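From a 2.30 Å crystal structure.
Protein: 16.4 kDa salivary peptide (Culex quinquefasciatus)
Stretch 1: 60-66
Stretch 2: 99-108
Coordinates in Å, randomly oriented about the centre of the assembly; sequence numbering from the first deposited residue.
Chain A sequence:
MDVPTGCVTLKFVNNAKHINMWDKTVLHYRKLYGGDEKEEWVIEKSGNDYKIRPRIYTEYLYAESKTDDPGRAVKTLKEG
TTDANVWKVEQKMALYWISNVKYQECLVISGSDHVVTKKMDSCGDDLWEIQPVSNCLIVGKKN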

ATOM      1  N   TYR A  60       4.223  -4.465  -7.856  1.00 27.37           N
ATOM      2  CA  TYR A  60       4.583  -4.088  -6.502  1.00 30.95           C
ATOM      3  C   TYR A  60       4.229  -2.641  -6.213  1.00 28.98           C
ATOM      4  O   TYR A  60       4.593  -1.739  -6.978  1.00 31.71           O
ATOM      5  CB  TYR A  60       6.063  -4.355  -6.245  1.00 28.45           C
ATOM      6  CG  TYR A  60       6.251  -5.805  -5.930  1.00 37.05           C
ATOM      7  CD1 TYR A  60       5.668  -6.353  -4.796  1.00 29.53           C
ATOM      8  CD2 TYR A  60       6.952  -6.646  -6.786  1.00 35.15           C
ATOM      9  CE1 TYR A  60       5.801  -7.688  -4.501  1.00 34.54           C
ATOM     10  CE2 TYR A  60       7.091  -7.995  -6.493  1.00 39.07           C
ATOM     11  CZ  TYR A  60       6.514  -8.509  -5.350  1.00 37.59           C
ATOM     12  OH  TYR A  60       6.645  -9.850  -5.048  1.00 37.78           O
ATOM     13  N   LEU A  61       3.514  -2.437  -5.108  1.00 25.09           N
ATOM     14  CA  LEU A  61       3.238  -1.105  -4.574  1.00 21.25           C
ATOM     15  C   LEU A  61       4.517  -0.292  -4.469  1.00 20.70           C
ATOM     16  O   LEU A  61       5.520  -0.758  -3.926  1.00 24.02           O
ATOM     17  CB  LEU A  61       2.596  -1.227  -3.186  1.00 23.94           C
ATOM     18  CG  LEU A  61       1.848  -0.001  -2.662  1.00 23.51           C
ATOM     19  CD1 LEU A  61       0.596   0.139  -3.477  1.00 20.80           C
ATOM     20  CD2 LEU A  61       1.537  -0.109  -1.174  1.00 16.32           C
ATOM     21  N   TYR A  62       4.477   0.935  -4.975  1.00 26.68           N
ATOM     22  CA  TYR A  62       5.639   1.812  -4.879  1.00 22.75           C
ATOM     23  C   TYR A  62       5.176   3.253  -4.859  1.00 24.90           C
ATOM     24  O   TYR A  62       4.005   3.557  -5.099  1.00 20.06           O
ATOM     25  CB  TYR A  62       6.618   1.610  -6.025  1.00 23.58           C
ATOM     26  CG  TYR A  62       6.177   2.265  -7.315  1.00 31.73           C
ATOM     27  CD1 TYR A  62       5.059   1.808  -8.003  1.00 26.90           C
ATOM     28  CD2 TYR A  62       6.878   3.337  -7.848  1.00 29.37           C
ATOM     29  CE1 TYR A  62       4.655   2.398  -9.176  1.00 31.86           C
ATOM     30  CE2 TYR A  62       6.478   3.935  -9.027  1.00 34.79           C
ATOM     31  CZ  TYR A  62       5.364   3.461  -9.691  1.00 35.55           C
ATOM     32  OH  TYR A  62       4.965   4.053 -10.873  1.00 35.18           O
ATOM     33  N   ALA A  63       6.127   4.141  -4.572  1.00 22.85           N
ATOM     34  CA  ALA A  63       5.875   5.568  -4.459  1.00 27.90           C
ATOM     35  C   ALA A  63       6.611   6.305  -5.566  1.00 23.98           C
ATOM     36  O   ALA A  63       7.765   6.002  -5.862  1.00 25.98           O
ATOM     37  CB  ALA A  63       6.309   6.100  -3.086  1.00 27.44           C
ATOM     38  N   GLU A  64       5.940   7.273  -6.167  1.00 29.01           N
ATOM     39  CA  GLU A  64       6.543   8.052  -7.236  1.00 32.29           C
ATOM     40  C   GLU A  64       7.689   8.913  -6.708  1.00 29.41           C
ATOM     41  O   GLU A  64       7.845   9.123  -5.502  1.00 31.08           O
ATOM     42  CB  GLU A  64       5.492   8.924  -7.918  1.00 29.28           C
ATOM     43  CG  GLU A  64       4.711   8.188  -9.000  1.00 32.34           C
ATOM     44  CD  GLU A  64       5.562   7.871 -10.233  1.00 44.21           C
ATOM     45  OE1 GLU A  64       6.708   8.381 -10.338  1.00 33.70           O
ATOM     46  OE2 GLU A  64       5.084   7.102 -11.100  1.00 48.60           O
ATOM     47  N   SER A  65       8.496   9.419  -7.648  1.00 35.53           N
ATOM     48  CA  SER A  65       9.770  10.073  -7.353  1.00 37.81           C
ATOM     49  C   SER A  65       9.624  11.542  -6.990  1.00 31.81           C
ATOM     50  O   SER A  65      10.585  12.136  -6.487  1.00 33.96           O
ATOM     51  CB  SER A  65      10.727   9.950  -8.552  1.00 36.11           C
ATOM     52  N   LYS A  66       8.467  12.147  -7.235  1.00 35.67           N
ATOM     53  CA  LYS A  66       8.240  13.532  -6.852  1.00 46.02           C
ATOM     54  C   LYS A  66       6.902  13.641  -6.132  1.00 35.96           C
ATOM     55  O   LYS A  66       6.031  12.777  -6.267  1.00 35.78           O
ATOM     56  CB  LYS A  66       8.297  14.490  -8.074  1.00 41.46           C
ATOM     57  CG  LYS A  66       7.339  14.162  -9.216  1.00 44.46           C
ATOM     58  N   SER A  99       5.075   2.796   6.149  1.00 20.88           N
ATOM     59  CA  SER A  99       5.920   3.888   5.717  1.00 20.64           C
ATOM     60  C   SER A  99       6.820   3.435   4.583  1.00 24.91           C
ATOM     61  O   SER A  99       7.406   2.351   4.639  1.00 21.60           O
ATOM     62  CB  SER A  99       6.773   4.401   6.866  1.00 20.88           C
ATOM     63  OG  SER A  99       7.605   5.434   6.410  1.00 28.25           O
ATOM     64  N   ASN A 100       6.953   4.283   3.565  1.00 23.09           N
ATOM     65  CA  ASN A 100       7.883   3.990   2.485  1.00 27.03           C
ATOM     66  C   ASN A 100       9.317   4.177   2.965  1.00 24.49           C
ATOM     67  O   ASN A 100       9.678   5.240   3.468  1.00 25.72           O
ATOM     68  CB  ASN A 100       7.603   4.890   1.288  1.00 23.68           C
ATOM     69  CG  ASN A 100       8.537   4.614   0.137  1.00 25.93           C
ATOM     70  OD1 ASN A 100       9.572   5.274  -0.022  1.00 26.19           O
ATOM     71  ND2 ASN A 100       8.188   3.606  -0.665  1.00 25.35           N
ATOM     72  N   VAL A 101      10.143   3.152   2.797  1.00 20.37           N
ATOM     73  CA  VAL A 101      11.510   3.205   3.321  1.00 23.09           C
ATOM     74  C   VAL A 101      12.342   4.264   2.587  1.00 22.44           C
ATOM     75  O   VAL A 101      13.015   5.080   3.219  1.00 29.22           O
ATOM     76  CB  VAL A 101      12.164   1.812   3.257  1.00 29.68           C
ATOM     77  CG1 VAL A 101      13.669   1.886   3.628  1.00 25.69           C
ATOM     78  CG2 VAL A 101      11.393   0.821   4.150  1.00 22.93           C
ATOM     79  N   LYS A 102      12.296   4.283   1.251  1.00 26.62           N
ATOM     80  CA  LYS A 102      13.174   5.176   0.486  1.00 26.51           C
ATOM     81  C   LYS A 102      12.987   6.641   0.870  1.00 28.56           C
ATOM     82  O   LYS A 102      13.967   7.386   0.994  1.00 26.35           O
ATOM     83  CB  LYS A 102      12.941   5.025  -1.020  1.00 23.22           C
ATOM     84  CG  LYS A 102      13.981   5.801  -1.825  1.00 23.48           C
ATOM     85  CD  LYS A 102      13.681   5.873  -3.308  1.00 34.63           C
ATOM     86  CE  LYS A 102      14.944   6.280  -4.089  1.00 35.26           C
ATOM     87  NZ  LYS A 102      14.594   6.760  -5.448  1.00 39.36           N
ATOM     88  N   TYR A 103      11.740   7.076   1.036  1.00 23.28           N
ATOM     89  CA  TYR A 103      11.429   8.469   1.300  1.00 27.14           C
ATOM     90  C   TYR A 103      10.999   8.755   2.734  1.00 27.01           C
ATOM     91  O   TYR A 103      10.782   9.923   3.068  1.00 25.44           O
ATOM     92  CB  TYR A 103      10.319   8.939   0.351  1.00 28.47           C
ATOM     93  CG  TYR A 103      10.695   8.821  -1.108  1.00 27.15           C
ATOM     94  CD1 TYR A 103      11.709   9.592  -1.641  1.00 26.63           C
ATOM     95  CD2 TYR A 103      10.023   7.941  -1.952  1.00 27.22           C
ATOM     96  CE1 TYR A 103      12.056   9.495  -2.976  1.00 32.70           C
ATOM     97  CE2 TYR A 103      10.356   7.844  -3.282  1.00 24.81           C
ATOM     98  CZ  TYR A 103      11.380   8.619  -3.786  1.00 28.47           C
ATOM     99  OH  TYR A 103      11.734   8.517  -5.105  1.00 36.36           O
ATOM    100  N   GLN A 104      10.844   7.735   3.579  1.00 27.71           N
ATOM    101  CA  GLN A 104      10.449   7.923   4.974  1.00 22.11           C
ATOM    102  C   GLN A 104       9.187   8.780   5.086  1.00 24.37           C
ATOM    103  O   GLN A 104       9.149   9.796   5.783  1.00 26.50           O
ATOM    104  CB  GLN A 104      11.602   8.527   5.782  1.00 24.01           C
ATOM    105  CG  GLN A 104      12.788   7.595   5.980  1.00 27.02           C
ATOM    106  N   GLU A 105       8.148   8.353   4.394  1.00 29.62           N
ATOM    107  CA  GLU A 105       6.841   9.050   4.381  1.00 26.25           C
ATOM    108  C   GLU A 105       5.770   8.015   4.681  1.00 21.74           C
ATOM    109  O   GLU A 105       5.900   6.918   4.234  1.00 21.43           O
ATOM    110  CB  GLU A 105       6.562   9.683   3.028  1.00 21.23           C
ATOM    111  CG  GLU A 105       6.917  11.132   2.927  1.00 26.41           C
ATOM    112  CD  GLU A 105       7.189  11.565   1.505  1.00 29.46           C
ATOM    113  OE1 GLU A 105       8.193  12.208   1.279  1.00 24.75           O
ATOM    114  OE2 GLU A 105       6.388  11.237   0.652  1.00 27.72           O
ATOM    115  N   CYS A 106       4.729   8.424   5.377  1.00 26.47           N
ATOM    116  CA  CYS A 106       3.658   7.497   5.795  1.00 24.58           C
ATOM    117  C   CYS A 106       2.693   7.200   4.657  1.00 26.69           C
ATOM    118  O   CYS A 106       2.342   8.100   3.934  1.00 23.53           O
ATOM    119  CB  CYS A 106       2.862   8.073   6.955  1.00 22.62           C
ATOM    120  SG  CYS A 106       3.913   8.803   8.226  1.00 29.02           S
ATOM    121  N   LEU A 107       2.316   5.943   4.524  1.00 21.02           N
ATOM    122  CA  LEU A 107       1.254   5.641   3.565  1.00 22.53           C
ATOM    123  C   LEU A 107      -0.066   6.065   4.211  1.00 26.12           C
ATOM    124  O   LEU A 107      -0.287   5.809   5.389  1.00 28.29           O
ATOM    125  CB  LEU A 107       1.253   4.171   3.189  1.00 22.72           C
ATOM    126  CG  LEU A 107       0.228   3.864   2.117  1.00 24.33           C
ATOM    127  CD1 LEU A 107       0.691   4.388   0.777  1.00 17.74           C
ATOM    128  CD2 LEU A 107      -0.043   2.383   2.074  1.00 26.63           C
ATOM    129  N   VAL A 108      -0.919   6.654   3.404  1.00 23.10           N
ATOM    130  CA  VAL A 108      -2.176   7.245   3.892  1.00 26.96           C
ATOM    131  C   VAL A 108      -3.180   7.301   2.741  1.00 30.10           C
ATOM    132  O   VAL A 108      -2.777   7.253   1.604  1.00 25.40           O
ATOM    133  CB  VAL A 108      -1.779   8.652   4.362  1.00 27.68           C
ATOM    134  CG1 VAL A 108      -2.435   9.776   3.598  1.00 22.35           C
ATOM    135  CG2 VAL A 108      -1.788   8.830   5.860  1.00 30.33           C
TER
HETATM  136  O   HOH W   1      10.383   6.510  -7.107  1.00 31.52           O

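Y103, A63 and, to a smaller degree, S65 carry most of a small contact, 222 Å² summed over both sides, between the strand that includes L61 to A63 and a turn with its flanking strands at 99–108. No direct hydrogen bond links the modelled atoms of the two stretches; packing and one bridging water do the work. Y103 gives the largest share, 63 Å². Its CA-to-CB bond points toward the first stretch, and chi1 of -60° (m) lays the ring along the backbone from A63 to S65. The carbonyl oxygen A63 O lies at the edge of the ring, near its plane, 4.1 Å from Y103 CE2, while E64 O comes obliquely to 3.6 Å from the same carbon. Farther out, Y103 OH sits 3.4 Å from S65 CA and 3.9 Å from S65 CB; OG of this exposed serine is not modelled, so its contact is described by backbone and CB alone. Tyrosine suits this partly exposed place because its long ring packs beside the chain while its hydroxyl is free to bind water: water 1 donates to A63 O at 2.9 Å and is hydrogen-bonded to Y103 OH at 3.1 Å, joining the two stretches. A weak bond from K102 NZ to Y103 OH, 3.4 Å, adds a second polar partner within the turn.

A63, which gives 43 Å², is buried and directs its methyl toward the second stretch. A63 CB meets both Y103 CD2, at 4.3 Å, and N100 ND2, at 4.0 Å; a lone methyl suits so enclosed a position. The backbones nevertheless stay apart: the nearest pair of CA atoms, those of A63 and N100, is separated by 7.4 Å, so side chains fill the gap. N100 combines packing with a structural role. With chi1 at 180° (t), its amide lies against A63, and N100 OD1 accepts a hydrogen bond from Y103 N at 3.0 Å, tying the turn back to the residue whose ring makes the main contact. N100 ND2 is satisfied elsewhere in the structure, so the buried amide is not left without polar partners. The turn is further held by N100 N donating to E105 O, 2.9 Å.

At the other end, L61 and L107, both buried and both pointing toward the opposite stretch, meet through L61 CD2 and L107 CD2 at 4.4 Å. Each adopts chi1 t and chi2 p, and their branched, wholly apolar side chains suit a buried site.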